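Local coordinates for protein thymidylate synthase (Enterobacteria phage T4, PDB 1TIS) that catalyses, as a homodimer, the methylation of dUMP to dTMP with methylenetetrahydrofolate, which leaves as dihydrofolate, a step of dTTP biosynthesis, at residues L182-P185 against F186-S190; A54-A57 against E58-F62; A192-V195 against H196-K200. One frame throughout, in Å; residues are numbered along the deposited sequence.

Contact 1 of 3, residues L182-P185 against F186-S190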
ATOM      1  N   LEU A 182       6.453 -17.481  10.431  1.00 31.57           N
ATOM      2  CA  LEU A 182       5.184 -18.191  10.476  1.00 26.46           C
ATOM      3  C   LEU A 182       3.959 -17.413  10.083  1.00 22.80           C
ATOM      4  O   LEU A 182       2.852 -17.690  10.535  1.00 27.44           O
ATOM      5  CB  LEU A 182       5.026 -18.747  11.888  1.00 21.50           C
ATOM      6  CG  LEU A 182       5.135 -20.245  12.017  1.00 18.66           C
ATOM      7  CD1 LEU A 182       5.212 -20.605  13.464  1.00 20.27           C
ATOM      8  CD2 LEU A 182       3.930 -20.912  11.400  1.00 19.93           C
ATOM      9  N   GLY A 183       4.115 -16.433   9.231  1.00 20.07           N
ATOM     10  CA  GLY A 183       2.974 -15.623   8.837  1.00 20.70           C
ATOM     11  C   GLY A 183       2.819 -15.650   7.332  1.00 18.06           C
ATOM     12  O   GLY A 183       1.916 -16.262   6.744  1.00 20.30           O
ATOM     13  N   LEU A 184       3.878 -15.088   6.744  1.00 14.35           N
ATOM     14  CA  LEU A 184       3.977 -14.855   5.324  1.00 13.55           C
ATOM     15  C   LEU A 184       3.629 -16.075   4.528  1.00 14.88           C
ATOM     16  O   LEU A 184       2.888 -15.870   3.567  1.00 19.18           O
ATOM     17  CB  LEU A 184       5.378 -14.377   4.942  1.00 10.33           C
ATOM     18  CG  LEU A 184       5.636 -13.752   3.578  1.00 13.29           C
ATOM     19  CD1 LEU A 184       4.556 -12.691   3.275  1.00 10.36           C
ATOM     20  CD2 LEU A 184       7.105 -13.240   3.561  1.00 11.46           C
ATOM     21  N   PRO A 185       4.000 -17.321   4.825  1.00 19.38           N
ATOM     22  CA  PRO A 185       3.354 -18.480   4.187  1.00 24.98           C
ATOM     23  C   PRO A 185       1.818 -18.549   4.101  1.00 24.93           C
ATOM     24  O   PRO A 185       1.295 -18.717   2.978  1.00 24.03           O
ATOM     25  CB  PRO A 185       3.995 -19.601   4.923  1.00 24.24           C
ATOM     26  CG  PRO A 185       5.435 -19.114   4.864  1.00 22.67           C
ATOM     27  CD  PRO A 185       5.314 -17.695   5.351  1.00 16.61           C
ATOM     28  N   PHE A 186       1.056 -18.322   5.192  1.00 21.97           N
ATOM     29  CA  PHE A 186      -0.409 -18.337   5.140  1.00 17.53           C
ATOM     30  C   PHE A 186      -0.908 -17.196   4.245  1.00 15.00           C
ATOM     31  O   PHE A 186      -1.945 -17.308   3.585  1.00 18.16           O
ATOM     32  CB  PHE A 186      -0.900 -18.212   6.568  1.00 18.46           C
ATOM     33  CG  PHE A 186      -2.407 -18.332   6.905  1.00 27.27           C
ATOM     34  CD1 PHE A 186      -3.255 -17.207   6.828  1.00 29.29           C
ATOM     35  CD2 PHE A 186      -2.924 -19.523   7.430  1.00 23.60           C
ATOM     36  CE1 PHE A 186      -4.570 -17.272   7.272  1.00 27.48           C
ATOM     37  CE2 PHE A 186      -4.236 -19.582   7.873  1.00 22.16           C
ATOM     38  CZ  PHE A 186      -5.052 -18.463   7.796  1.00 27.78           C
ATOM     39  N   ASN A 187      -0.191 -16.071   4.131  1.00 14.33           N
ATOM     40  CA  ASN A 187      -0.584 -14.965   3.253  1.00  9.50           C
ATOM     41  C   ASN A 187      -0.300 -15.064   1.779  1.00  9.12           C
ATOM     42  O   ASN A 187      -1.114 -14.591   0.990  1.00 14.51           O
ATOM     43  CB  ASN A 187       0.027 -13.711   3.722  1.00  9.61           C
ATOM     44  CG  ASN A 187      -0.764 -13.250   4.904  1.00 19.98           C
ATOM     45  OD1 ASN A 187      -0.220 -12.854   5.941  1.00 21.36           O
ATOM     46  ND2 ASN A 187      -2.090 -13.289   4.769  1.00 23.92           N
ATOM     47  N   ILE A 188       0.810 -15.669   1.369  1.00  9.68           N
ATOM     48  CA  ILE A 188       1.123 -15.945  -0.025  1.00  7.47           C
ATOM     49  C   ILE A 188      -0.106 -16.714  -0.553  1.00 10.91           C
ATOM     50  O   ILE A 188      -0.824 -16.264  -1.453  1.00  8.93           O
ATOM     51  CB  ILE A 188       2.459 -16.822  -0.103  1.00 10.03           C
ATOM     52  CG1 ILE A 188       3.725 -16.179   0.542  1.00 11.12           C
ATOM     53  CG2 ILE A 188       2.792 -16.971  -1.583  1.00 12.60           C
ATOM     54  CD1 ILE A 188       5.049 -17.005   0.564  1.00  2.46           C
ATOM     55  N   ALA A 189      -0.434 -17.845   0.105  1.00 14.21           N
ATOM     56  CA  ALA A 189      -1.554 -18.691  -0.282  1.00 13.53           C
ATOM     57  C   ALA A 189      -2.875 -17.895  -0.324  1.00 16.93           C
ATOM     58  O   ALA A 189      -3.429 -17.850  -1.428  1.00 19.67           O
ATOM     59  CB  ALA A 189      -1.665 -19.890   0.700  1.00  2.00           C
ATOM     60  N   SER A 190      -3.399 -17.204   0.722  1.00 15.44           N
ATOM     61  CA  SER A 190      -4.665 -16.474   0.677  1.00  8.18           C
ATOM     62  C   SER A 190      -4.856 -15.592  -0.538  1.00  7.46           C
ATOM     63  O   SER A 190      -5.864 -15.786  -1.230  1.00 11.28           O
ATOM     64  CB  SER A 190      -4.802 -15.631   1.925  1.00  7.26           C
ATOM     65  OG  SER A 190      -5.945 -15.963   2.723  1.00 12.11           O
TER
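The backbone N of I188 bonds to the carbonyl O of L184 at 3.0 Å, with 161° at the hydrogen. This is the first well-formed turn of helix 184-202, the crossover helix of the beta-alpha-beta unit made with strands 168-179 and 205-219. The other backbone bonds of the turn are weak. G183, at the N-cap position, offers its carbonyl O to F186 N at 2.7 Å through a bent bond and to N187 N at 3.4 Å, while A189 N gives a long, straight bond to P185 O.

Apolar contact is slight and follows one side of the helix. CG1 of I188 stands beside its own backbone N (chi1 -59°), which sets it on the L184 side of the helix, and the two side chains are only loosely in contact, with I188 CG1 4.3 Å from L184 CG. The L184 side chain continues toward W173 and V178 on strand 168-179. F186 leaves the turn differently. Its CB lies 3.4 Å from G183 O, but CG is anti to the backbone N (chi1 -174°), and the ring swings off to C55 and E58 of helix 53-64.

N187 carries the polar interaction, and its CB packs on L184 O at 3.6 Å. Its OD1 accepts a hydrogen bond from Q175 NE2 on strand 168-179. The bond satisfies the carbonyl end of this buried residue and probably limits rotation of the amide; Q175 would then be a second-shell residue.

N187 is a dUMP-binding residue by similarity. With OD1 engaged by Q175, the amide is probably held in a set orientation, consistent with a pocket that recognises its nucleotide through a pre-positioned asparagine.

Contact 2 of 3, residues A54-A57 against E58-F62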
ATOM      1  N   ALA A  54      -7.655 -24.308   6.775  1.00 20.07           N
ATOM      2  CA  ALA A  54      -8.039 -23.174   7.608  1.00 14.98           C
ATOM      3  C   ALA A  54      -7.612 -21.860   6.985  1.00 11.98           C
ATOM      4  O   ALA A  54      -8.091 -20.802   7.374  1.00 14.04           O
ATOM      5  CB  ALA A  54      -7.383 -23.191   8.962  1.00 15.57           C
ATOM      6  N   CYS A  55      -6.666 -21.846   6.065  1.00 10.87           N
ATOM      7  CA  CYS A  55      -6.359 -20.648   5.309  1.00 11.03           C
ATOM      8  C   CYS A  55      -7.431 -20.369   4.238  1.00 10.77           C
ATOM      9  O   CYS A  55      -7.813 -19.215   3.975  1.00 13.92           O
ATOM     10  CB  CYS A  55      -4.992 -20.827   4.693  1.00 11.38           C
ATOM     11  SG  CYS A  55      -4.836 -19.567   3.423  1.00 19.52           S
ATOM     12  N   ILE A  56      -7.959 -21.453   3.656  1.00  7.78           N
ATOM     13  CA  ILE A  56      -8.984 -21.443   2.628  1.00  4.32           C
ATOM     14  C   ILE A  56     -10.293 -21.020   3.259  1.00  8.40           C
ATOM     15  O   ILE A  56     -11.113 -20.346   2.639  1.00 11.69           O
ATOM     16  CB  ILE A  56      -9.061 -22.880   2.012  1.00  3.00           C
ATOM     17  CG1 ILE A  56      -7.759 -23.182   1.333  1.00  6.03           C
ATOM     18  CG2 ILE A  56     -10.141 -23.018   0.980  1.00  2.01           C
ATOM     19  CD1 ILE A  56      -7.300 -22.161   0.236  1.00 14.36           C
ATOM     20  N   ALA A  57     -10.505 -21.396   4.522  1.00 11.72           N
ATOM     21  CA  ALA A  57     -11.752 -21.093   5.225  1.00 12.77           C
ATOM     22  C   ALA A  57     -11.869 -19.708   5.781  1.00 11.29           C
ATOM     23  O   ALA A  57     -12.973 -19.216   6.009  1.00 13.76           O
ATOM     24  CB  ALA A  57     -11.991 -21.968   6.415  1.00  8.18           C
ATOM     25  N   GLU A  58     -10.712 -19.121   6.049  1.00 10.02           N
ATOM     26  CA  GLU A  58     -10.661 -17.763   6.503  1.00 10.67           C
ATOM     27  C   GLU A  58     -10.957 -16.926   5.289  1.00 14.59           C
ATOM     28  O   GLU A  58     -11.796 -16.037   5.422  1.00 19.80           O
ATOM     29  CB  GLU A  58      -9.306 -17.421   7.022  1.00 11.66           C
ATOM     30  CG  GLU A  58      -9.269 -15.974   7.406  1.00 14.32           C
ATOM     31  CD  GLU A  58      -7.996 -15.630   8.122  1.00 21.29           C
ATOM     32  OE1 GLU A  58      -7.893 -16.033   9.275  1.00 28.10           O
ATOM     33  OE2 GLU A  58      -7.123 -14.984   7.540  1.00 23.63           O
ATOM     34  N   LEU A  59     -10.330 -17.179   4.122  1.00 14.38           N
ATOM     35  CA  LEU A  59     -10.584 -16.387   2.933  1.00  7.73           C
ATOM     36  C   LEU A  59     -12.051 -16.424   2.572  1.00  7.80           C
ATOM     37  O   LEU A  59     -12.601 -15.353   2.303  1.00 14.22           O
ATOM     38  CB  LEU A  59      -9.780 -16.899   1.746  1.00  5.58           C
ATOM     39  CG  LEU A  59     -10.163 -16.478   0.301  1.00  2.00           C
ATOM     40  CD1 LEU A  59      -9.745 -15.038   0.016  1.00  2.00           C
ATOM     41  CD2 LEU A  59      -9.529 -17.463  -0.663  1.00  2.02           C
ATOM     42  N   ILE A  60     -12.739 -17.559   2.575  1.00  2.99           N
ATOM     43  CA  ILE A  60     -14.135 -17.542   2.155  1.00 10.87           C
ATOM     44  C   ILE A  60     -15.013 -16.725   3.097  1.00 11.44           C
ATOM     45  O   ILE A  60     -15.884 -15.963   2.678  1.00  9.66           O
ATOM     46  CB  ILE A  60     -14.599 -18.996   2.061  1.00 15.93           C
ATOM     47  CG1 ILE A  60     -13.789 -19.714   0.940  1.00 15.38           C
ATOM     48  CG2 ILE A  60     -16.132 -19.015   1.856  1.00 14.26           C
ATOM     49  CD1 ILE A  60     -13.543 -21.234   1.090  1.00 13.82           C
ATOM     50  N   TRP A  61     -14.731 -16.868   4.391  1.00 16.07           N
ATOM     51  CA  TRP A  61     -15.434 -16.193   5.475  1.00 15.33           C
ATOM     52  C   TRP A  61     -15.258 -14.687   5.302  1.00 16.13           C
ATOM     53  O   TRP A  61     -16.231 -13.924   5.281  1.00 18.19           O
ATOM     54  CB  TRP A  61     -14.834 -16.773   6.767  1.00 13.38           C
ATOM     55  CG  TRP A  61     -15.218 -16.116   8.063  1.00 14.71           C
ATOM     56  CD1 TRP A  61     -16.506 -16.151   8.504  1.00 17.43           C
ATOM     57  CD2 TRP A  61     -14.388 -15.399   8.880  1.00 17.38           C
ATOM     58  NE1 TRP A  61     -16.503 -15.444   9.605  1.00 19.94           N
ATOM     59  CE2 TRP A  61     -15.265 -14.986   9.861  1.00 20.85           C
ATOM     60  CE3 TRP A  61     -13.067 -15.029   8.951  1.00 17.76           C
ATOM     61  CZ2 TRP A  61     -14.831 -14.204  10.917  1.00 22.96           C
ATOM     62  CZ3 TRP A  61     -12.635 -14.247  10.006  1.00 17.82           C
ATOM     63  CH2 TRP A  61     -13.504 -13.835  10.985  1.00 19.29           C
ATOM     64  N   PHE A  62     -14.014 -14.279   5.096  1.00 17.19           N
ATOM     65  CA  PHE A  62     -13.618 -12.918   4.764  1.00 16.17           C
ATOM     66  C   PHE A  62     -14.524 -12.392   3.658  1.00 18.33           C
ATOM     67  O   PHE A  62     -15.210 -11.383   3.844  1.00 23.40           O
ATOM     68  CB  PHE A  62     -12.156 -12.953   4.314  1.00 11.41           C
ATOM     69  CG  PHE A  62     -11.089 -12.870   5.404  1.00  7.04           C
ATOM     70  CD1 PHE A  62     -11.395 -13.051   6.734  1.00  7.10           C
ATOM     71  CD2 PHE A  62      -9.818 -12.483   5.053  1.00  4.01           C
ATOM     72  CE1 PHE A  62     -10.440 -12.833   7.694  1.00  8.07           C
ATOM     73  CE2 PHE A  62      -8.869 -12.265   6.018  1.00  4.66           C
ATOM     74  CZ  PHE A  62      -9.183 -12.436   7.338  1.00  6.78           C
TER
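I56 and I60, one turn apart on a buried part of helix 53-64, make the close apolar contact of this segment pair. Helix 53-64 packs against helix 184-202 of the thymidylate synthase fold. CG2 of I56 meets CD1 of I60 at 3.8 Å, the two side chains crossing at a slant. With CG1 of I60 beside its backbone N (chi1 -64°), the I60 chain also runs over I56 O, and both continue to F269. Beneath them the backbone bonds are regular: L59 N reaches C55 O at 3.2 Å and I60 N reaches I56 O at the same length.

Contact is looser toward A54 and A57, where E58 N to A54 O and W61 N to A57 O are both weak. No solvent face appears here, since every touching residue is buried. The larger side chains instead diverge to other partners: W61 gives its NE1 hydrogen to N68 O and packs edge-to-face with W87, while E58 OE1 is hydrogen-bonded to W87 NE1. On its way there, E58 CG passes over one face of the F62 ring, 3.4 Å above the plane and offset toward the rim.

Contact 3 of 3, residues A192-V195 against H196-K200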
ATOM      1  N   ALA A 192      -3.085 -15.731  -3.437  1.00 15.87           N
ATOM      2  CA  ALA A 192      -2.902 -16.642  -4.577  1.00  8.35           C
ATOM      3  C   ALA A 192      -4.237 -17.281  -4.957  1.00  9.11           C
ATOM      4  O   ALA A 192      -4.617 -17.329  -6.141  1.00  2.42           O
ATOM      5  CB  ALA A 192      -1.963 -17.757  -4.204  1.00  5.84           C
ATOM      6  N   THR A 193      -4.977 -17.770  -3.937  1.00 10.09           N
ATOM      7  CA  THR A 193      -6.307 -18.315  -4.119  1.00  7.22           C
ATOM      8  C   THR A 193      -7.156 -17.115  -4.512  1.00 13.84           C
ATOM      9  O   THR A 193      -7.775 -17.252  -5.574  1.00 17.89           O
ATOM     10  CB  THR A 193      -6.809 -18.972  -2.829  1.00  4.66           C
ATOM     11  OG1 THR A 193      -5.783 -19.853  -2.385  1.00  2.01           O
ATOM     12  CG2 THR A 193      -8.043 -19.832  -3.022  1.00  2.01           C
ATOM     13  N   LEU A 194      -7.194 -15.928  -3.864  1.00 13.72           N
ATOM     14  CA  LEU A 194      -8.003 -14.792  -4.364  1.00 13.07           C
ATOM     15  C   LEU A 194      -7.763 -14.376  -5.817  1.00 16.47           C
ATOM     16  O   LEU A 194      -8.720 -13.984  -6.499  1.00 25.31           O
ATOM     17  CB  LEU A 194      -7.807 -13.497  -3.566  1.00 12.62           C
ATOM     18  CG  LEU A 194      -8.972 -12.793  -2.816  1.00 10.60           C
ATOM     19  CD1 LEU A 194      -8.858 -11.305  -3.092  1.00  8.21           C
ATOM     20  CD2 LEU A 194     -10.342 -13.245  -3.279  1.00  8.67           C
ATOM     21  N   VAL A 195      -6.558 -14.452  -6.401  1.00 14.49           N
ATOM     22  CA  VAL A 195      -6.431 -14.089  -7.807  1.00  8.22           C
ATOM     23  C   VAL A 195      -6.956 -15.263  -8.609  1.00  5.01           C
ATOM     24  O   VAL A 195      -7.324 -15.103  -9.763  1.00  6.09           O
ATOM     25  CB  VAL A 195      -4.962 -13.748  -8.121  1.00  7.45           C
ATOM     26  CG1 VAL A 195      -4.117 -14.928  -7.865  1.00 11.89           C
ATOM     27  CG2 VAL A 195      -4.776 -13.383  -9.587  1.00 13.89           C
ATOM     28  N   HIS A 196      -7.030 -16.472  -8.065  1.00  7.56           N
ATOM     29  CA  HIS A 196      -7.672 -17.572  -8.781  1.00 10.37           C
ATOM     30  C   HIS A 196      -9.188 -17.442  -8.911  1.00  5.74           C
ATOM     31  O   HIS A 196      -9.770 -17.530  -9.995  1.00  2.00           O
ATOM     32  CB  HIS A 196      -7.362 -18.899  -8.091  1.00 14.84           C
ATOM     33  CG  HIS A 196      -6.072 -19.443  -8.640  1.00 14.01           C
ATOM     34  ND1 HIS A 196      -4.855 -19.051  -8.327  1.00 11.13           N
ATOM     35  CD2 HIS A 196      -5.999 -20.409  -9.616  1.00 11.55           C
ATOM     36  CE1 HIS A 196      -4.046 -19.735  -9.080  1.00 14.64           C
ATOM     37  NE2 HIS A 196      -4.734 -20.544  -9.849  1.00 13.39           N
ATOM     38  N   ILE A 197      -9.838 -17.224  -7.767  1.00  7.42           N
ATOM     39  CA  ILE A 197     -11.272 -17.097  -7.700  1.00  4.38           C
ATOM     40  C   ILE A 197     -11.632 -15.892  -8.568  1.00  8.05           C
ATOM     41  O   ILE A 197     -12.394 -16.091  -9.526  1.00 13.70           O
ATOM     42  CB  ILE A 197     -11.611 -16.958  -6.209  1.00  5.47           C
ATOM     43  CG1 ILE A 197     -11.691 -18.322  -5.595  1.00  2.01           C
ATOM     44  CG2 ILE A 197     -12.954 -16.269  -5.996  1.00 16.09           C
ATOM     45  CD1 ILE A 197     -11.810 -18.116  -4.069  1.00  2.02           C
ATOM     46  N   VAL A 198     -11.037 -14.697  -8.388  1.00  2.01           N
ATOM     47  CA  VAL A 198     -11.455 -13.583  -9.225  1.00  5.60           C
ATOM     48  C   VAL A 198     -11.121 -13.752 -10.723  1.00  6.30           C
ATOM     49  O   VAL A 198     -11.901 -13.341 -11.589  1.00  9.55           O
ATOM     50  CB  VAL A 198     -10.838 -12.312  -8.687  1.00  9.11           C
ATOM     51  CG1 VAL A 198     -11.522 -11.117  -9.385  1.00  8.70           C
ATOM     52  CG2 VAL A 198     -11.051 -12.201  -7.182  1.00 10.54           C
ATOM     53  N   ALA A 199     -10.013 -14.389 -11.121  1.00 10.33           N
ATOM     54  CA  ALA A 199      -9.740 -14.693 -12.504  1.00  2.00           C
ATOM     55  C   ALA A 199     -10.788 -15.666 -12.951  1.00 10.89           C
ATOM     56  O   ALA A 199     -11.149 -15.513 -14.108  1.00 21.79           O
ATOM     57  CB  ALA A 199      -8.495 -15.395 -12.720  1.00  2.01           C
ATOM     58  N   LYS A 200     -11.381 -16.592 -12.162  1.00 12.11           N
ATOM     59  CA  LYS A 200     -12.425 -17.456 -12.711  1.00 13.96           C
ATOM     60  C   LYS A 200     -13.772 -16.728 -12.926  1.00 14.25           C
ATOM     61  O   LYS A 200     -14.590 -17.080 -13.793  1.00 11.18           O
ATOM     62  CB  LYS A 200     -12.597 -18.680 -11.803  1.00 15.07           C
ATOM     63  CG  LYS A 200     -13.593 -19.701 -12.363  1.00 22.48           C
ATOM     64  CD  LYS A 200     -12.926 -20.373 -13.566  1.00 32.57           C
ATOM     65  CE  LYS A 200     -13.806 -20.749 -14.780  1.00 35.81           C
ATOM     66  NZ  LYS A 200     -12.951 -21.305 -15.832  1.00 38.06           N
TER
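A first torsion of -88° and a second of 78° turn the imidazole of H196 back along helix 184-202, bringing ND1 to the carbonyl O of A192, four residues earlier. The bond measures 2.8 Å with 162° at the hydrogen. A192 O lies in the ring plane, at the edge, whereas ND1 stands well out of the carbonyl plane and so uses no lone-pair direction. H196 N binds the same oxygen at 3.2 Å from the opposite face of that plane, so one residue grips the carbonyl twice.

Around this, the helical bonds continue in order: I197 N to T193 O at 3.0 Å, V198 N to L194 O, and A199 N to V195 O. On the apolar flank, CG2 of V198 lies beside its backbone N, a torsion that turns it toward L194, where it meets CD2 at 4.1 Å.

These side chains spread the helix over its neighbours. L194, V195, V198 and A199 face L171 and L169 of strand 168-179, H196 and A199 touch P206 of strand 205-219, and T193 and L194 meet helix 53-64.

The bond to A192 O requires a hydrogen on ND1 of H196. This side-chain-to-main-chain hydrogen bond within one turn of the crossover helix probably restrains the rotation of the imidazole, while the backbone N holds the same oxygen from its other face.

Overall arrangement
Contacts 1 and 3 are successive parts of helix 184-202, their centres about 15 Å apart, and contact 2 on helix 53-64 packs against both, centre to centre about 12 Å from contact 1 and about 13 Å from contact 3. Toward the start of the crossover helix, F186 CE1 meets E58 OE2 at 3.4 Å and F186 CE2 lies 3.5 Å from C55 CA. Farther along, L59 CD2 touches T193 CG2 and L59 CD1 touches L194 CG, both at 3.7 Å. Contact 1 holds N187, assigned to dUMP binding by similarity. The E58 side chain is about 6 Å from that of N187 and about 9 Å from that of C156, the probable nucleophile; in contact 3, the A192 side chain is about 9 Å from that of N187.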